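Local coordinates for probable leucine/isoleucine/valine-binding protein (Rhodopirellula baltica, PDB 4KV7), which probably binds a branched-chain amino acid or a similar small ligand as the periplasmic solute-binding component of a transport system, at residues A25-A30 against A63-Y68; A31-N36 against S300-E305. The protein carries 1 engineered substitution. All blocks are in the same frame, centred on the assembly; numbering follows the deposited sequence.

Interaction 1 of 2, residues A25-A30 against A63-Y68. With FMT (formic acid), chain B.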
# COMPACT_ATOMS: atom_id res chain seq x y z
N ALA A 25 -1.97 -10.43 -5.17
CA ALA A 25 -3.07 -11.19 -4.59
C ALA A 25 -4.35 -10.91 -5.37
O ALA A 25 -5.05 -9.92 -5.11
CB ALA A 25 -3.24 -10.84 -3.12
N LEU A 26 -4.67 -11.78 -6.32
CA LEU A 26 -5.91 -11.68 -7.08
C LEU A 26 -6.95 -12.67 -6.59
O LEU A 26 -8.11 -12.60 -6.98
CB LEU A 26 -5.66 -11.88 -8.58
CG LEU A 26 -4.71 -10.86 -9.21
CD1 LEU A 26 -4.41 -11.23 -10.66
CD2 LEU A 26 -5.30 -9.45 -9.13
N SER A 27 -6.54 -13.59 -5.72
CA SER A 27 -7.44 -14.52 -5.06
C SER A 27 -6.93 -14.72 -3.64
O SER A 27 -5.87 -14.22 -3.27
CB SER A 27 -7.45 -15.87 -5.79
OG SER A 27 -6.20 -16.53 -5.64
N GLY A 28 -7.68 -15.46 -2.85
CA GLY A 28 -7.30 -15.69 -1.47
C GLY A 28 -7.82 -14.61 -0.54
O GLY A 28 -8.52 -13.69 -0.97
N PRO A 29 -7.48 -14.72 0.74
CA PRO A 29 -8.12 -13.86 1.75
C PRO A 29 -7.73 -12.39 1.71
O PRO A 29 -8.43 -11.60 2.35
CB PRO A 29 -7.72 -14.51 3.09
CG PRO A 29 -6.53 -15.32 2.78
CD PRO A 29 -6.66 -15.77 1.35
N ALA A 30 -6.68 -12.02 0.97
CA ALA A 30 -6.29 -10.62 0.82
C ALA A 30 -6.52 -10.11 -0.61
O ALA A 30 -5.96 -9.08 -1.01
CB ALA A 30 -4.83 -10.43 1.23
N ALA A 63 -0.87 -9.51 -15.42
CA ALA A 63 -1.06 -9.63 -13.98
C ALA A 63 -1.25 -11.09 -13.59
O ALA A 63 -2.21 -11.74 -14.03
CB ALA A 63 -2.26 -8.80 -13.54
N LEU A 64 -0.33 -11.60 -12.78
CA LEU A 64 -0.34 -12.98 -12.35
C LEU A 64 -0.70 -13.03 -10.86
O LEU A 64 -0.25 -12.19 -10.08
CB LEU A 64 1.04 -13.60 -12.57
CG LEU A 64 1.57 -13.51 -14.01
CD1 LEU A 64 2.92 -14.21 -14.15
CD2 LEU A 64 0.58 -14.06 -15.02
N ASP A 65 -1.51 -14.01 -10.49
CA ASP A 65 -1.96 -14.20 -9.12
C ASP A 65 -0.91 -14.95 -8.31
O ASP A 65 -0.45 -16.01 -8.72
CB ASP A 65 -3.26 -15.01 -9.15
CG ASP A 65 -3.93 -15.15 -7.79
OD1 ASP A 65 -3.61 -14.41 -6.83
OD2 ASP A 65 -4.82 -16.02 -7.70
N ASP A 66 -0.54 -14.39 -7.16
CA ASP A 66 0.26 -15.14 -6.19
C ASP A 66 -0.44 -15.37 -4.85
O ASP A 66 0.15 -15.94 -3.95
CB ASP A 66 1.67 -14.56 -5.98
CG ASP A 66 1.69 -13.14 -5.45
OD1 ASP A 66 0.71 -12.69 -4.81
OD2 ASP A 66 2.72 -12.47 -5.68
N GLY A 67 -1.69 -14.92 -4.74
CA GLY A 67 -2.45 -15.14 -3.52
C GLY A 67 -1.81 -14.55 -2.27
O GLY A 67 -2.14 -15.00 -1.16
N TYR A 68 -0.91 -13.57 -2.41
CA TYR A 68 -0.16 -13.03 -1.27
C TYR A 68 0.66 -14.13 -0.61
O TYR A 68 0.79 -14.21 0.62
CB TYR A 68 -1.11 -12.31 -0.29
CG TYR A 68 -0.48 -11.48 0.82
CD1 TYR A 68 0.67 -10.70 0.62
CD2 TYR A 68 -1.07 -11.45 2.07
CE1 TYR A 68 1.20 -9.94 1.65
CE2 TYR A 68 -0.56 -10.68 3.10
CZ TYR A 68 0.58 -9.93 2.89
OH TYR A 68 1.08 -9.19 3.92
C FMT B . 2.54 -6.09 3.61
O1 FMT B . 3.30 -5.12 3.44
O2 FMT B . 2.80 -7.26 3.33
O HOH W 1 -4.80 -13.39 -0.79

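Interaction 2 of 2, residues A31-N36 against S300-E305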
# COMPACT_ATOMS: atom_id res chain seq x y z
N ALA A 31 -7.36 -10.82 -1.37
CA ALA A 31 -7.58 -10.50 -2.78
C ALA A 31 -8.00 -9.06 -3.07
O ALA A 31 -7.69 -8.54 -4.14
CB ALA A 31 -8.59 -11.44 -3.39
N GLU A 32 -8.72 -8.43 -2.15
CA GLU A 32 -9.15 -7.06 -2.41
C GLU A 32 -7.98 -6.12 -2.67
O GLU A 32 -8.11 -5.14 -3.40
CB GLU A 32 -10.01 -6.53 -1.27
CG GLU A 32 -11.40 -7.12 -1.25
CD GLU A 32 -12.21 -6.71 -2.47
OE1 GLU A 32 -12.32 -5.49 -2.73
OE2 GLU A 32 -12.74 -7.60 -3.16
N LEU A 33 -6.83 -6.42 -2.07
CA LEU A 33 -5.67 -5.56 -2.23
C LEU A 33 -5.15 -5.62 -3.66
O LEU A 33 -4.96 -4.59 -4.31
CB LEU A 33 -4.58 -5.95 -1.23
CG LEU A 33 -4.98 -5.90 0.24
CD1 LEU A 33 -3.81 -6.24 1.14
CD2 LEU A 33 -5.58 -4.55 0.63
N GLY A 34 -4.92 -6.83 -4.17
CA GLY A 34 -4.40 -6.96 -5.52
C GLY A 34 -5.42 -6.61 -6.58
O GLY A 34 -5.08 -5.98 -7.59
N ILE A 35 -6.66 -7.02 -6.37
CA ILE A 35 -7.72 -6.72 -7.33
C ILE A 35 -7.84 -5.22 -7.54
O ILE A 35 -7.93 -4.74 -8.68
CB ILE A 35 -9.07 -7.31 -6.86
CG1 ILE A 35 -9.05 -8.83 -7.01
CG2 ILE A 35 -10.22 -6.72 -7.65
CD1 ILE A 35 -10.21 -9.55 -6.35
N ASN A 36 -7.82 -4.47 -6.45
CA ASN A 36 -8.00 -3.04 -6.56
C ASN A 36 -6.77 -2.27 -7.00
O ASN A 36 -6.91 -1.27 -7.71
CB ASN A 36 -8.65 -2.49 -5.29
CG ASN A 36 -10.10 -2.87 -5.22
OD1 ASN A 36 -10.93 -2.34 -5.95
ND2 ASN A 36 -10.43 -3.85 -4.39
N SER A 300 -11.79 3.29 -3.85
CA SER A 300 -11.07 2.86 -2.66
C SER A 300 -9.71 3.52 -2.58
O SER A 300 -9.18 4.00 -3.58
CB SER A 300 -10.90 1.34 -2.63
OG SER A 300 -10.00 0.89 -3.62
N PHE A 301 -9.14 3.55 -1.38
CA PHE A 301 -7.78 4.05 -1.25
C PHE A 301 -6.80 3.18 -2.04
O PHE A 301 -5.78 3.67 -2.49
CB PHE A 301 -7.32 4.11 0.22
CG PHE A 301 -8.24 4.91 1.11
CD1 PHE A 301 -8.30 6.30 1.00
CD2 PHE A 301 -9.03 4.28 2.05
CE1 PHE A 301 -9.16 7.03 1.82
CE2 PHE A 301 -9.89 5.02 2.87
CZ PHE A 301 -9.94 6.39 2.75
N VAL A 302 -7.12 1.90 -2.18
CA VAL A 302 -6.24 0.97 -2.86
C VAL A 302 -6.18 1.27 -4.36
O VAL A 302 -5.10 1.40 -4.94
CB VAL A 302 -6.66 -0.49 -2.60
CG1 VAL A 302 -5.75 -1.45 -3.34
CG2 VAL A 302 -6.65 -0.81 -1.10
N SER A 303 -7.34 1.38 -5.00
CA SER A 303 -7.30 1.69 -6.42
C SER A 303 -6.80 3.10 -6.70
O SER A 303 -6.21 3.34 -7.74
CB SER A 303 -8.63 1.42 -7.12
OG SER A 303 -9.69 2.16 -6.55
N LEU A 304 -7.03 4.05 -5.78
CA LEU A 304 -6.44 5.37 -5.94
C LEU A 304 -4.92 5.27 -5.96
O LEU A 304 -4.27 5.90 -6.80
CB LEU A 304 -6.93 6.31 -4.84
CG LEU A 304 -6.27 7.69 -4.78
CD1 LEU A 304 -6.39 8.42 -6.12
CD2 LEU A 304 -6.92 8.51 -3.69
N GLU A 305 -4.34 4.47 -5.08
CA GLU A 305 -2.90 4.26 -5.13
C GLU A 305 -2.45 3.64 -6.46
O GLU A 305 -1.46 4.06 -7.04
CB GLU A 305 -2.41 3.42 -3.94
CG GLU A 305 -0.91 3.26 -3.87
CD GLU A 305 -0.42 2.59 -2.60
OE1 GLU A 305 -1.24 2.36 -1.67
OE2 GLU A 305 0.79 2.27 -2.53
O HOH W 2 -11.52 0.34 -5.93

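Interaction 1 of 2, residues A25-A30 against A63-Y68
D65 OD1 is gripped by three backbone N-H groups, two of them well placed. L26 N reaches D65 OD1 at 2.9 Å from above the carboxylate plane, and G67 N, equally far from it, closes an Asx turn as the chain leaves strand 57-65; the third, S27 N, is weak. The other oxygen is engaged as well: S27 OG donates to D65 OD2 at 2.5 Å, a very short bond along the syn lone pair, and R72 on the following helix forms a salt bridge with the same oxygen. CG of D65 stands anti to the backbone N (chi1 -174°), which carries the carboxylate across to the loop. An alanine here would remove both carboxylate oxygens and would probably loosen the 25-30 loop from the strand end, leaving the N-H groups of L26 and G67 without this acceptor. D66 forms a second Asx turn, its OD1 accepting from Y68 N, while OD2 turns to S23 and T73. Apolar contacts flank the polar centre: L26 CD1 lies over the strand 4.3 Å from A63 CB, and A25 CB meets Y68 CB at 3.8 Å. Farther along the loop, a water bridges S27 O and A30 N and binds G67 O weakly. Y68 OH donates to formic acid O2 at 2.7 Å, in the ring plane; T95 and Y138 also bind this molecule, probably from the crystallisation liquor. With its charge shared among backbone amides, a hydroxyl and an arginine, D65 is likely to stay ionised and to lock together the two loops that follow the parallel strands 16-24 and 57-65.

Interaction 2 of 2, residues A31-N36 against S300-E305
Apolar packing between the two helices centres on V302, whose side chain points at helix 31-50. V302 CG1, anti to the backbone N (chi1 179°), lies 3.6 Å from N36 CB and abuts L33 O at 3.4 Å. The other methyl, V302 CG2, meets L33 CD2 more loosely at 4.3 Å. The next residue, S303, presses its backbone and CB against the end of the 31-36 segment: S303 CB is 3.2 Å from N36 O, and S303 CA makes a CA-H...O contact with the same oxygen. The short segments cross at -36° with their axes 8.7 Å apart, a close helix-helix packing within the periplasmic binding protein fold that brings the first turns of helix 31-50 beside the start of helix 301-319. No direct hydrogen bond joins the two segments. N36 turns its amide back along its own helix, ND2 donating in the amide plane to a lone pair of E32 O at 2.8 Å, so that this carbonyl accepts from both N36 N and ND2; a weaker bond runs from ND2 to E32 OE1. The opposite end of the amide, OD1, takes a bond from a water, which in turn accepts from the hydroxyls of S300 and S303. S300 is the N-cap of its helix, its OG receiving an almost straight bond (176°) from S303 N, while S303 OG is also paired with Y286.

Overall arrangement
Interactions 1 and 2 lie with their centres about 12 Å apart and are joined by consecutive pieces of chain, the 25-30 loop running directly into helix 31-50. Along the sequence their segments alternate: 25-30, 31-36, 63-68, then 300-305 far downstream. Strand 16-24, helix 31-50 and strand 57-65 form a beta-alpha-beta unit with parallel strands; interaction 1 joins the loops at the ends of those strands, whereas interaction 2 sets the helix against helix 301-319. The two also touch directly, L26 packing on A31, G34 and I35. An early unit of the chain is thus tied to a much later helix, consistent with the interwoven chain of periplasmic binding proteins.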